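Local coordinates for protein Pro-Pro endopeptidase (Paenibacillus alvei, PDB 6FPC) that cleaves peptide bonds between two prolines in a zinc-dependent reaction, cutting a cell-surface protein at PLP-PVP motifs and so possibly regulating bacterial adhesion, at residues N133-E138 against T154-E159; S162-S167 against S172-S177; K47-Q52 against E58-Y63. All coordinates share one frame; numbering follows the deposited sequence.

Contact 1: residues N133-E138 against T154-E159; sequences NIFNKE and TEYFAE. With CD (cadmium ion), chain F.
In this gluzincin-type metalloprotease, the helix that supplies the glutamate metal ligand rests against helix 129-138 through Tyr156, the residue next to that ligand, which packs on Phe135. The Phe135 ring turns its edge to the tyrosine: Tyr156 CB sits at that edge, near the ring plane, 3.5 Å from Phe135 CD1. Tyr156 has its CG anti to the backbone N (chi1 -173°), which sends the phenol away from its own helix and past the phenylalanine. Its CD2 comes 3.9 Å from Phe135 CA, and Ile134 CG2 approaches the ring edge more loosely, 4.4 Å from Tyr156 CE2. At the far end of the phenol, Tyr156 OH lies 3.5 Å from Glu138 CB. That contact is not a bond; the hydroxyl and Glu138 OE2 both hydrogen-bond Thr181 OG1, while Glu138 OE1 takes the backbone N of Leu180. The buried carboxylate is thus held through both oxygens at the start of helix 179-188.

Glu155 points its carboxylate the other way, to the metal. It grips the cadmium ion unevenly, with Glu155 OE2 at 2.0 Å and Glu155 OE1 at 2.7 Å; a water, His111, His115 and Tyr148 are the other ligands. Zinc is also bound at this site.

The axes of the two helical segments run nearly perpendicular, at 83° and 10.4 Å apart. Helix 153-166 is flanked by helix 129-138 on the Tyr156 side and by helix 108-121, which carries the HExxH histidines, at Phe157 and Ala158, while helix 179-188 touches Ile134, Glu138 and Phe157.

Contact 2: residues S162-S167 against S172-S177; sequences SLYLYS and SDLKDS
Leu174 reaches from helix 168-177 to the preceding helix and meets two consecutive residues there, Leu163 and Tyr164. From CB the chain runs to CG, which stands anti to the backbone N (chi1 -180°); this carries the fork across toward helix 153-166, where its two methyls find different partners. CD1 goes to the other leucine, with Leu174 CD1 4.1 Å from Leu163 CD1, a loose methyl-to-methyl contact between side chains that meet at a slant. The second methyl settles at the base of the tyrosine: Leu174 CD2 is 3.8 Å from Tyr164 CB and 4.0 Å from Tyr164 CD2. It comes in at the ring edge, near the ring plane, and the two side chains cross at about a right angle.

Beyond the leucine pair, the other methyl of Leu163 nears an acidic group, Leu163 CD2 lying 4.3 Å from Asp173 OD1. Asp173 turns its charge elsewhere, to a salt bridge between its OD2 and Lys142. Tyr164, for its part, makes a cation-pi contact with Arg171.

This is a helical hairpin with a very short link. Ser167 is the N-cap of the second helix, its OG bonded to the backbone N of Thr170, and the chain doubles back so that the segment axes stand at 140° and 8.9 Å apart. Helix 179-188 covers the pair, touching Tyr164 through Met185 and Ala186 and Leu174 through Tyr182, while Ser162 and Leu165 face helix 108-121.

Contact 3: residues K47-Q52 against E58-Y63; sequences KIKLTQ and EPELAY
Lys49 NZ and Glu60 OE2 form a salt bridge of 2.8 Å that ties strand 47-51 to the loop following it. The lysine meets that oxygen nearly along its C-O bond direction, and the two side chains arrive from opposite directions. Both are stretched out: Lys49 runs fully extended beyond CG, and the carboxylate of Glu60 is carried outward by a straight chi2 of 179°.

A second acid comes in at a slant. Glu58 OE1 stands 4.3 Å from Lys49 NZ, too far for a salt bridge, yet it touches the aliphatic chain at Lys49 CD, 3.7 Å away. The negative field of two glutamates would be expected to favour the charged form of the amine. Glu58 gets there by folding at chi2 (-58°), which also brings its CG within 3.5 Å of Thr51 CG2. One of its oxygens meets the same methyl, with Glu58 OE2 3.5 Å from Thr51 CG2. The threonine hydroxyl plays a different part, bonding the backbone O of Gly53 just past the strand.

Lys49 and Thr51 alternate along the strand with Leu50, which faces Met26 of helix 20-30 across the other side of the sheet. In that sheet 47-51 lies between strands 11-12 and 89-93, parallel to both. The loop segment covers the lysine face, where Glu60 and Leu61 also touch Val89 and Ala91 of strand 89-93, respectively.

How the contacts relate
Along the chain contact 3 comes first, then contact 1, then contact 2, all in the single ATLF-like peptidase fold. Contacts 1 and 2 are neighbours, their centres 13 Å apart, and they share helix 153-166: its first part packs on helix 129-138, and its last part turns back into helix 168-177. Contact 3 belongs to the mixed sheet on the opposite side of the chain's centre, about 28 Å from contact 1 and 29 Å from contact 2, centre to centre. Contact 1 holds the metal ligand Glu155 itself, whereas contact 3 stays about 10 Å from Glu112, the predicted proton acceptor, measured between the side chains of Lys49 and Glu112, and does not touch it.

Contact 1: residues N133-E138 against T154-E159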
loop_
_atom_site.group_PDB
_atom_site.type_symbol
_atom_site.label_atom_id
_atom_site.label_comp_id
_atom_site.label_asym_id
_atom_site.label_seq_id
_atom_site.Cartn_x
_atom_site.Cartn_y
_atom_site.Cartn_z
ATOM N N ASN A 133 14.527 -7.238 -12.950
ATOM C CA ASN A 133 14.824 -6.877 -14.329
ATOM C C ASN A 133 13.822 -5.794 -14.826
ATOM O O ASN A 133 14.243 -4.796 -15.407
ATOM C CB ASN A 133 14.813 -8.119 -15.243
ATOM C CG ASN A 133 15.027 -7.777 -16.704
ATOM O OD1 ASN A 133 16.123 -7.390 -17.128
ATOM N ND2 ASN A 133 13.971 -7.884 -17.499
ATOM N N ILE A 134 12.513 -5.986 -14.550
ATOM C CA ILE A 134 11.462 -5.046 -14.926
ATOM C C ILE A 134 11.674 -3.680 -14.215
ATOM O O ILE A 134 11.626 -2.618 -14.858
ATOM C CB ILE A 134 10.065 -5.653 -14.650
ATOM C CG1 ILE A 134 9.757 -6.799 -15.639
ATOM C CG2 ILE A 134 8.974 -4.574 -14.742
ATOM C CD1 ILE A 134 8.680 -7.755 -15.130
ATOM N N PHE A 135 11.922 -3.734 -12.901
ATOM C CA PHE A 135 12.175 -2.566 -12.058
ATOM C C PHE A 135 13.370 -1.782 -12.601
ATOM O O PHE A 135 13.267 -0.579 -12.748
ATOM C CB PHE A 135 12.422 -3.028 -10.610
ATOM C CG PHE A 135 13.133 -2.034 -9.723
ATOM C CD1 PHE A 135 12.421 -1.058 -9.034
ATOM C CD2 PHE A 135 14.516 -2.102 -9.540
ATOM C CE1 PHE A 135 13.072 -0.161 -8.173
ATOM C CE2 PHE A 135 15.166 -1.217 -8.671
ATOM C CZ PHE A 135 14.440 -0.230 -8.018
ATOM N N ASN A 136 14.481 -2.456 -12.910
ATOM C CA ASN A 136 15.677 -1.796 -13.459
ATOM C C ASN A 136 15.430 -1.097 -14.790
ATOM O O ASN A 136 16.041 -0.062 -15.045
ATOM C CB ASN A 136 16.825 -2.797 -13.599
ATOM C CG ASN A 136 17.429 -3.191 -12.274
ATOM O OD1 ASN A 136 17.362 -2.468 -11.283
ATOM N ND2 ASN A 136 18.043 -4.340 -12.224
ATOM N N LYS A 137 14.536 -1.646 -15.632
ATOM C CA LYS A 137 14.205 -1.052 -16.916
ATOM C C LYS A 137 13.160 0.078 -16.833
ATOM O O LYS A 137 13.211 1.004 -17.640
ATOM C CB LYS A 137 13.674 -2.138 -17.876
ATOM C CG LYS A 137 14.752 -3.098 -18.395
ATOM C CD LYS A 137 14.153 -4.168 -19.301
ATOM C CE LYS A 137 15.189 -5.136 -19.823
ATOM N N GLU A 138 12.151 -0.041 -15.936
ATOM C CA GLU A 138 10.992 0.852 -15.965
ATOM C C GLU A 138 10.673 1.715 -14.739
ATOM O O GLU A 138 9.896 2.661 -14.900
ATOM C CB GLU A 138 9.740 0.019 -16.301
ATOM C CG GLU A 138 9.827 -0.615 -17.679
ATOM C CD GLU A 138 8.607 -1.355 -18.179
ATOM O OE1 GLU A 138 8.541 -1.599 -19.405
ATOM O OE2 GLU A 138 7.725 -1.701 -17.360
ATOM N N THR A 154 10.395 -3.341 -3.834
ATOM C CA THR A 154 9.156 -3.499 -3.041
ATOM C C THR A 154 8.224 -2.292 -3.222
ATOM O O THR A 154 7.010 -2.455 -3.331
ATOM C CB THR A 154 9.469 -3.658 -1.551
ATOM O OG1 THR A 154 10.359 -2.602 -1.190
ATOM C CG2 THR A 154 10.102 -5.003 -1.237
ATOM N N GLU A 155 8.807 -1.082 -3.296
ATOM C CA GLU A 155 8.033 0.140 -3.470
ATOM C C GLU A 155 7.475 0.226 -4.900
ATOM O O GLU A 155 6.283 0.542 -5.096
ATOM C CB GLU A 155 8.880 1.356 -3.020
ATOM C CG GLU A 155 9.228 1.262 -1.523
ATOM C CD GLU A 155 8.021 1.376 -0.593
ATOM O OE1 GLU A 155 8.196 1.192 0.632
ATOM O OE2 GLU A 155 6.916 1.715 -1.076
ATOM N N TYR A 156 8.303 -0.139 -5.891
ATOM C CA TYR A 156 7.856 -0.152 -7.286
ATOM C C TYR A 156 6.732 -1.178 -7.449
ATOM O O TYR A 156 5.714 -0.869 -8.077
ATOM C CB TYR A 156 9.020 -0.451 -8.240
ATOM C CG TYR A 156 8.626 -0.306 -9.695
ATOM C CD1 TYR A 156 8.062 0.878 -10.172
ATOM C CD2 TYR A 156 8.733 -1.380 -10.578
ATOM C CE1 TYR A 156 7.642 1.001 -11.490
ATOM C CE2 TYR A 156 8.318 -1.265 -11.907
ATOM C CZ TYR A 156 7.792 -0.066 -12.361
ATOM O OH TYR A 156 7.405 0.075 -13.667
ATOM N N PHE A 157 6.865 -2.344 -6.784
ATOM C CA PHE A 157 5.820 -3.365 -6.813
ATOM C C PHE A 157 4.511 -2.784 -6.285
ATOM O O PHE A 157 3.511 -2.789 -6.988
ATOM C CB PHE A 157 6.207 -4.639 -6.019
ATOM C CG PHE A 157 5.066 -5.634 -6.037
ATOM C CD1 PHE A 157 4.868 -6.467 -7.136
ATOM C CD2 PHE A 157 4.125 -5.662 -5.003
ATOM C CE1 PHE A 157 3.789 -7.352 -7.182
ATOM C CE2 PHE A 157 3.023 -6.534 -5.065
ATOM C CZ PHE A 157 2.869 -7.373 -6.153
ATOM N N ALA A 158 4.521 -2.244 -5.064
ATOM C CA ALA A 158 3.312 -1.703 -4.438
ATOM C C ALA A 158 2.673 -0.541 -5.240
ATOM O O ALA A 158 1.450 -0.485 -5.391
ATOM C CB ALA A 158 3.617 -1.267 -3.017
ATOM N N GLU A 159 3.496 0.378 -5.748
ATOM C CA GLU A 159 2.963 1.523 -6.467
ATOM C C GLU A 159 2.469 1.157 -7.891
ATOM O O GLU A 159 1.382 1.593 -8.293
ATOM C CB GLU A 159 3.989 2.657 -6.491
ATOM C CG GLU A 159 3.379 4.029 -6.792
ATOM C CD GLU A 159 2.164 4.463 -5.977
ATOM O OE1 GLU A 159 2.026 4.050 -4.805
ATOM O OE2 GLU A 159 1.341 5.226 -6.521
HETATM CD CD CD F . 5.536 1.704 0.376
HETATM O O HOH W 1 5.464 2.248 2.352
#

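Contact 2: residues S162-S167 against S172-S177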
loop_
_atom_site.group_PDB
_atom_site.type_symbol
_atom_site.label_atom_id
_atom_site.label_comp_id
_atom_site.label_asym_id
_atom_site.label_seq_id
_atom_site.Cartn_x
_atom_site.Cartn_y
_atom_site.Cartn_z
ATOM N N SER A 162 -0.681 -0.673 -7.622
ATOM C CA SER A 162 -1.714 0.335 -7.335
ATOM C C SER A 162 -2.191 0.957 -8.664
ATOM O O SER A 162 -3.408 0.996 -8.883
ATOM C CB SER A 162 -1.203 1.427 -6.402
ATOM O OG SER A 162 -0.959 0.884 -5.115
ATOM N N LEU A 163 -1.249 1.385 -9.566
ATOM C CA LEU A 163 -1.641 1.932 -10.887
ATOM C C LEU A 163 -2.517 0.916 -11.658
ATOM O O LEU A 163 -3.532 1.284 -12.247
ATOM C CB LEU A 163 -0.424 2.315 -11.745
ATOM C CG LEU A 163 0.408 3.541 -11.310
ATOM C CD1 LEU A 163 1.706 3.625 -12.106
ATOM C CD2 LEU A 163 -0.351 4.836 -11.527
ATOM N N TYR A 164 -2.133 -0.371 -11.606
ATOM C CA TYR A 164 -2.840 -1.452 -12.289
ATOM C C TYR A 164 -4.262 -1.678 -11.780
ATOM O O TYR A 164 -5.172 -1.922 -12.578
ATOM C CB TYR A 164 -2.034 -2.771 -12.220
ATOM C CG TYR A 164 -2.664 -3.857 -13.062
ATOM C CD1 TYR A 164 -3.579 -4.757 -12.509
ATOM C CD2 TYR A 164 -2.426 -3.930 -14.428
ATOM C CE1 TYR A 164 -4.255 -5.683 -13.305
ATOM C CE2 TYR A 164 -3.090 -4.858 -15.232
ATOM C CZ TYR A 164 -3.985 -5.748 -14.662
ATOM O OH TYR A 164 -4.644 -6.649 -15.458
ATOM N N LEU A 165 -4.440 -1.649 -10.455
ATOM C CA LEU A 165 -5.705 -1.976 -9.806
ATOM C C LEU A 165 -6.685 -0.815 -9.573
ATOM O O LEU A 165 -7.890 -1.063 -9.596
ATOM C CB LEU A 165 -5.404 -2.689 -8.469
ATOM C CG LEU A 165 -4.706 -4.076 -8.564
ATOM C CD1 LEU A 165 -4.148 -4.516 -7.232
ATOM C CD2 LEU A 165 -5.633 -5.152 -9.116
ATOM N N TYR A 166 -6.196 0.422 -9.340
ATOM C CA TYR A 166 -7.013 1.591 -8.964
ATOM C C TYR A 166 -8.146 1.939 -9.951
ATOM O O TYR A 166 -9.310 2.041 -9.528
ATOM C CB TYR A 166 -6.115 2.825 -8.699
ATOM C CG TYR A 166 -6.846 4.045 -8.174
ATOM C CD1 TYR A 166 -7.224 4.136 -6.836
ATOM C CD2 TYR A 166 -7.136 5.122 -9.009
ATOM C CE1 TYR A 166 -7.878 5.265 -6.344
ATOM C CE2 TYR A 166 -7.776 6.266 -8.522
ATOM C CZ TYR A 166 -8.133 6.336 -7.186
ATOM O OH TYR A 166 -8.776 7.449 -6.701
ATOM N N SER A 167 -7.820 2.157 -11.238
ATOM C CA SER A 167 -8.833 2.497 -12.231
ATOM C C SER A 167 -8.409 2.064 -13.632
ATOM O O SER A 167 -7.252 1.658 -13.837
ATOM C CB SER A 167 -9.108 3.999 -12.217
ATOM O OG SER A 167 -7.949 4.699 -12.634
ATOM N N SER A 172 -4.312 2.013 -18.058
ATOM C CA SER A 172 -4.000 2.344 -19.452
ATOM C C SER A 172 -2.690 3.141 -19.492
ATOM O O SER A 172 -1.836 2.922 -20.361
ATOM C CB SER A 172 -5.132 3.170 -20.055
ATOM O OG SER A 172 -6.270 2.351 -20.272
ATOM N N ASP A 173 -2.545 4.062 -18.533
ATOM C CA ASP A 173 -1.361 4.893 -18.357
ATOM C C ASP A 173 -0.125 3.981 -18.110
ATOM O O ASP A 173 0.882 4.117 -18.802
ATOM C CB ASP A 173 -1.602 5.851 -17.194
ATOM C CG ASP A 173 -0.361 6.523 -16.639
ATOM O OD1 ASP A 173 -0.237 6.595 -15.400
ATOM O OD2 ASP A 173 0.476 6.986 -17.449
ATOM N N LEU A 174 -0.250 3.015 -17.176
ATOM C CA LEU A 174 0.775 2.011 -16.872
ATOM C C LEU A 174 1.163 1.207 -18.153
ATOM O O LEU A 174 2.355 1.078 -18.469
ATOM C CB LEU A 174 0.239 1.060 -15.782
ATOM C CG LEU A 174 1.189 -0.073 -15.325
ATOM C CD1 LEU A 174 2.377 0.452 -14.536
ATOM C CD2 LEU A 174 0.460 -1.092 -14.532
ATOM N N LYS A 175 0.147 0.689 -18.891
ATOM C CA LYS A 175 0.320 -0.096 -20.126
ATOM C C LYS A 175 1.186 0.645 -21.148
ATOM O O LYS A 175 2.039 0.039 -21.796
ATOM C CB LYS A 175 -1.064 -0.430 -20.729
ATOM C CG LYS A 175 -1.051 -1.383 -21.909
ATOM C CD LYS A 175 -2.447 -1.532 -22.518
ATOM C CE LYS A 175 -2.518 -2.698 -23.478
ATOM N N ASP A 176 0.955 1.956 -21.280
ATOM C CA ASP A 176 1.661 2.809 -22.216
ATOM C C ASP A 176 3.071 3.190 -21.772
ATOM O O ASP A 176 3.972 3.223 -22.611
ATOM C CB ASP A 176 0.834 4.086 -22.479
ATOM C CG ASP A 176 1.275 4.842 -23.714
ATOM O OD1 ASP A 176 1.855 5.943 -23.560
ATOM O OD2 ASP A 176 1.062 4.322 -24.838
ATOM N N SER A 177 3.235 3.550 -20.478
ATOM C CA SER A 177 4.470 4.051 -19.874
ATOM C C SER A 177 5.444 2.980 -19.388
ATOM O O SER A 177 6.643 3.194 -19.452
ATOM C CB SER A 177 4.150 4.962 -18.694
ATOM O OG SER A 177 3.285 6.018 -19.058
#

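Contact 3: residues K47-Q52 against E58-Y63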
loop_
_atom_site.group_PDB
_atom_site.type_symbol
_atom_site.label_atom_id
_atom_site.label_comp_id
_atom_site.label_asym_id
_atom_site.label_seq_id
_atom_site.Cartn_x
_atom_site.Cartn_y
_atom_site.Cartn_z
ATOM N N LYS A 47 -4.821 -8.142 9.049
ATOM C CA LYS A 47 -5.992 -7.301 9.252
ATOM C C LYS A 47 -5.686 -5.949 8.628
ATOM O O LYS A 47 -4.555 -5.474 8.706
ATOM C CB LYS A 47 -6.387 -7.160 10.744
ATOM C CG LYS A 47 -7.040 -8.420 11.368
ATOM C CD LYS A 47 -8.342 -8.883 10.682
ATOM C CE LYS A 47 -9.136 -9.886 11.513
ATOM N NZ LYS A 47 -8.323 -11.075 11.916
ATOM N N ILE A 48 -6.659 -5.377 7.940
ATOM C CA ILE A 48 -6.530 -4.037 7.363
ATOM C C ILE A 48 -7.308 -3.132 8.304
ATOM O O ILE A 48 -8.542 -3.127 8.302
ATOM C CB ILE A 48 -7.011 -3.914 5.898
ATOM C CG1 ILE A 48 -6.252 -4.859 4.957
ATOM C CG2 ILE A 48 -6.950 -2.434 5.426
ATOM C CD1 ILE A 48 -6.978 -5.083 3.625
ATOM N N LYS A 49 -6.581 -2.398 9.141
ATOM C CA LYS A 49 -7.198 -1.515 10.123
ATOM C C LYS A 49 -7.257 -0.075 9.619
ATOM O O LYS A 49 -6.216 0.538 9.369
ATOM C CB LYS A 49 -6.458 -1.605 11.470
ATOM C CG LYS A 49 -6.616 -2.967 12.133
ATOM C CD LYS A 49 -6.042 -3.009 13.530
ATOM C CE LYS A 49 -6.140 -4.409 14.105
ATOM N NZ LYS A 49 -5.546 -4.484 15.458
ATOM N N LEU A 50 -8.478 0.453 9.459
ATOM C CA LEU A 50 -8.681 1.845 9.044
ATOM C C LEU A 50 -8.848 2.599 10.343
ATOM O O LEU A 50 -9.695 2.237 11.164
ATOM C CB LEU A 50 -9.918 1.982 8.138
ATOM C CG LEU A 50 -9.974 1.072 6.902
ATOM C CD1 LEU A 50 -11.213 1.340 6.097
ATOM C CD2 LEU A 50 -8.687 1.150 6.053
ATOM N N THR A 51 -7.966 3.565 10.591
ATOM C CA THR A 51 -7.925 4.268 11.871
ATOM C C THR A 51 -8.457 5.682 11.797
ATOM O O THR A 51 -8.214 6.379 10.818
ATOM C CB THR A 51 -6.487 4.221 12.443
ATOM O OG1 THR A 51 -5.627 5.099 11.700
ATOM C CG2 THR A 51 -5.888 2.804 12.420
ATOM N N GLN A 52 -9.169 6.124 12.842
ATOM C CA GLN A 52 -9.658 7.495 12.850
ATOM C C GLN A 52 -8.555 8.459 13.296
ATOM O O GLN A 52 -8.494 9.568 12.791
ATOM C CB GLN A 52 -10.968 7.669 13.644
ATOM C CG GLN A 52 -11.609 9.052 13.465
ATOM C CD GLN A 52 -12.000 9.431 12.047
ATOM O OE1 GLN A 52 -12.476 8.617 11.242
ATOM N NE2 GLN A 52 -11.818 10.695 11.711
ATOM N N GLU A 58 -3.096 2.940 17.526
ATOM C CA GLU A 58 -3.466 1.523 17.566
ATOM C C GLU A 58 -2.564 0.829 18.576
ATOM O O GLU A 58 -1.342 1.020 18.495
ATOM C CB GLU A 58 -3.323 0.830 16.201
ATOM C CG GLU A 58 -4.413 1.179 15.209
ATOM C CD GLU A 58 -5.822 0.867 15.673
ATOM O OE1 GLU A 58 -6.078 -0.293 16.075
ATOM O OE2 GLU A 58 -6.667 1.791 15.649
ATOM N N PRO A 59 -3.146 0.056 19.531
ATOM C CA PRO A 59 -2.326 -0.600 20.571
ATOM C C PRO A 59 -1.074 -1.316 20.074
ATOM O O PRO A 59 0.008 -1.145 20.650
ATOM C CB PRO A 59 -3.318 -1.567 21.238
ATOM C CG PRO A 59 -4.631 -0.855 21.133
ATOM C CD PRO A 59 -4.587 -0.195 19.763
ATOM N N GLU A 60 -1.204 -2.071 18.989
ATOM C CA GLU A 60 -0.071 -2.808 18.437
ATOM C C GLU A 60 0.970 -1.920 17.735
ATOM O O GLU A 60 2.046 -2.419 17.425
ATOM C CB GLU A 60 -0.537 -3.940 17.529
ATOM C CG GLU A 60 -1.198 -3.500 16.237
ATOM C CD GLU A 60 -1.600 -4.679 15.380
ATOM O OE1 GLU A 60 -0.722 -5.521 15.078
ATOM O OE2 GLU A 60 -2.796 -4.772 15.023
ATOM N N LEU A 61 0.658 -0.628 17.472
ATOM C CA LEU A 61 1.629 0.286 16.834
ATOM C C LEU A 61 2.105 1.378 17.776
ATOM O O LEU A 61 2.961 2.178 17.383
ATOM C CB LEU A 61 1.088 0.896 15.514
ATOM C CG LEU A 61 0.772 -0.092 14.374
ATOM C CD1 LEU A 61 0.195 0.644 13.174
ATOM C CD2 LEU A 61 1.998 -0.894 13.952
ATOM N N ALA A 62 1.577 1.404 19.040
ATOM C CA ALA A 62 1.934 2.416 20.042
ATOM C C ALA A 62 3.429 2.455 20.312
ATOM O O ALA A 62 3.956 3.535 20.562
ATOM C CB ALA A 62 1.158 2.212 21.341
ATOM N N TYR A 63 4.123 1.304 20.162
ATOM C CA TYR A 63 5.571 1.205 20.372
ATOM C C TYR A 63 6.390 2.125 19.440
ATOM O O TYR A 63 7.550 2.395 19.738
ATOM C CB TYR A 63 6.039 -0.280 20.299
ATOM C CG TYR A 63 6.163 -0.849 18.903
ATOM C CD1 TYR A 63 7.383 -0.830 18.225
ATOM C CD2 TYR A 63 5.052 -1.375 18.239
ATOM C CE1 TYR A 63 7.501 -1.341 16.930
ATOM C CE2 TYR A 63 5.165 -1.899 16.945
ATOM C CZ TYR A 63 6.393 -1.894 16.307
ATOM O OH TYR A 63 6.494 -2.387 15.026
#